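PDB 4DA2: sugar fermentation stimulation protein homolog from Pyrococcus furiosus, which probably binds DNA, pairing an OB fold with a calcium-binding PD-(D/E)xK nuclease-like domain. Local coordinates for residues I121-K125 with G126-V130. The protein carries 1 engineered substitution. Numbering follows the deposited sequence.
Engineered in segment 121-125: Ile121 (natural residue Leu).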
loop_
_atom_site.group_PDB
_atom_site.type_symbol
_atom_site.label_atom_id
_atom_site.label_comp_id
_atom_site.label_asym_id
_atom_site.label_seq_id
_atom_site.Cartn_x
_atom_site.Cartn_y
_atom_site.Cartn_z
ATOM N N ILE A 121 -13.002 8.476 -8.094
ATOM C CA ILE A 121 -13.806 7.339 -8.541
ATOM C C ILE A 121 -15.235 7.819 -8.786
ATOM O O ILE A 121 -15.785 8.598 -8.007
ATOM C CB ILE A 121 -13.721 6.205 -7.511
ATOM C CG1 ILE A 121 -12.347 5.549 -7.634
ATOM C CG2 ILE A 121 -14.822 5.122 -7.719
ATOM C CD1 ILE A 121 -12.003 4.602 -6.503
ATOM N N GLU A 122 -15.813 7.372 -9.892
ATOM C CA GLU A 122 -17.169 7.768 -10.250
ATOM C C GLU A 122 -18.121 6.614 -10.077
ATOM O O GLU A 122 -17.872 5.505 -10.581
ATOM C CB GLU A 122 -17.224 8.326 -11.678
ATOM C CG GLU A 122 -18.627 8.844 -12.065
ATOM C CD GLU A 122 -18.699 9.405 -13.489
ATOM O OE1 GLU A 122 -17.650 9.552 -14.149
ATOM O OE2 GLU A 122 -19.818 9.714 -13.931
ATOM N N CYS A 123 -19.203 6.873 -9.344
ATOM C CA CYS A 123 -20.255 5.872 -9.101
ATOM C C CYS A 123 -21.579 6.342 -9.739
ATOM O O CYS A 123 -21.640 7.448 -10.313
ATOM C CB CYS A 123 -20.464 5.673 -7.607
ATOM S SG CYS A 123 -18.973 5.115 -6.740
ATOM N N SER A 124 -22.619 5.519 -9.619
ATOM C CA SER A 124 -23.947 5.884 -10.117
ATOM C C SER A 124 -24.482 7.178 -9.519
ATOM O O SER A 124 -25.001 8.030 -10.245
ATOM C CB SER A 124 -24.953 4.769 -9.861
ATOM O OG SER A 124 -24.770 3.723 -10.787
ATOM N N LYS A 125 -24.358 7.328 -8.210
ATOM C CA LYS A 125 -25.004 8.443 -7.537
ATOM C C LYS A 125 -24.071 9.615 -7.225
ATOM O O LYS A 125 -24.515 10.638 -6.693
ATOM C CB LYS A 125 -25.729 7.954 -6.278
ATOM C CG LYS A 125 -26.888 7.009 -6.578
ATOM C CD LYS A 125 -27.455 6.386 -5.317
ATOM C CE LYS A 125 -28.340 5.201 -5.654
ATOM N NZ LYS A 125 -29.005 4.628 -4.451
ATOM N N GLY A 126 -22.788 9.470 -7.554
ATOM C CA GLY A 126 -21.815 10.529 -7.285
ATOM C C GLY A 126 -20.362 10.101 -7.387
ATOM O O GLY A 126 -20.054 9.013 -7.868
ATOM N N GLU A 127 -19.465 10.982 -6.948
ATOM C CA GLU A 127 -18.031 10.725 -6.994
ATOM C C GLU A 127 -17.464 10.530 -5.600
ATOM O O GLU A 127 -18.078 10.941 -4.610
ATOM C CB GLU A 127 -17.305 11.886 -7.652
ATOM C CG GLU A 127 -17.606 12.072 -9.124
ATOM C CD GLU A 127 -17.002 13.364 -9.646
ATOM O OE1 GLU A 127 -16.620 14.214 -8.808
ATOM O OE2 GLU A 127 -16.899 13.517 -10.885
ATOM N N ILE A 128 -16.307 9.865 -5.527
ATOM C CA ILE A 128 -15.598 9.669 -4.265
ATOM C C ILE A 128 -14.088 9.773 -4.491
ATOM O O ILE A 128 -13.528 9.202 -5.446
ATOM C CB ILE A 128 -15.991 8.315 -3.559
ATOM C CG1 ILE A 128 -15.299 8.175 -2.190
ATOM C CG2 ILE A 128 -15.726 7.109 -4.483
ATOM C CD1 ILE A 128 -15.753 6.950 -1.339
ATOM N N PHE A 129 -13.434 10.537 -3.617
ATOM C CA PHE A 129 -11.967 10.587 -3.587
ATOM C C PHE A 129 -11.447 9.467 -2.696
ATOM O O PHE A 129 -11.922 9.301 -1.558
ATOM C CB PHE A 129 -11.504 11.939 -3.048
ATOM C CG PHE A 129 -11.720 13.064 -4.002
ATOM C CD1 PHE A 129 -10.803 13.298 -5.034
ATOM C CD2 PHE A 129 -12.877 13.853 -3.917
ATOM C CE1 PHE A 129 -11.006 14.371 -5.949
ATOM C CE2 PHE A 129 -13.098 14.910 -4.828
ATOM C CZ PHE A 129 -12.167 15.157 -5.848
ATOM N N VAL A 130 -10.490 8.698 -3.212
ATOM C CA VAL A 130 -9.927 7.572 -2.462
ATOM C C VAL A 130 -8.401 7.669 -2.404
ATOM O O VAL A 130 -7.749 7.790 -3.447
ATOM C CB VAL A 130 -10.367 6.196 -3.056
ATOM C CG1 VAL A 130 -9.746 5.050 -2.243
ATOM C CG2 VAL A 130 -11.880 6.092 -3.090
#
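Ile121, an engineered residue, and Ile128 lie side by side on one face of the hairpin, pointing the same way, with Ile121 CB 3.7 Å from Ile128 CG2. That methyl sits between the backbone N and the carbonyl carbon of Ile128, which turns it inward against its neighbour, while CG1 stands anti to the N (chi1 -176°) and carries the end of the chain off toward Arg169 and Met171 of the adjoining strand. Ile128 CG2 therefore fills the shallow hollow beside CB and CG2 of Ile121. The longer branch of Ile121, through CG1 to CD1, reaches Val130; the two side chains meet at a slant, and Ile121 CD1 lies 3.7 Å from Val130 CG2. Together the strands 115-122 and 127-139 form a beta hairpin in the PD-(D/E)xK domain, and the second strand leads on to the calcium-binding Glu131 and Thr132. The backbones of Ile121 and Ile128 form an antiparallel hydrogen-bonded pair, each N giving a 2.8 Å bond to the other's O. Near the turn, Cys123 N donates to Gly126 O at 2.7 Å, the N lying almost on the line of the C=O bond (169°). Cys123 CB rests 3.4 Å from that same oxygen, and SG continues into the disulfide with Cys103, tying the hairpin to the chain just before strand 104-108. On the reverse face Glu122 and Glu127 stand beside Ile106, their carboxylates 5.2 Å apart between Glu122 OE1 and Glu127 OE2.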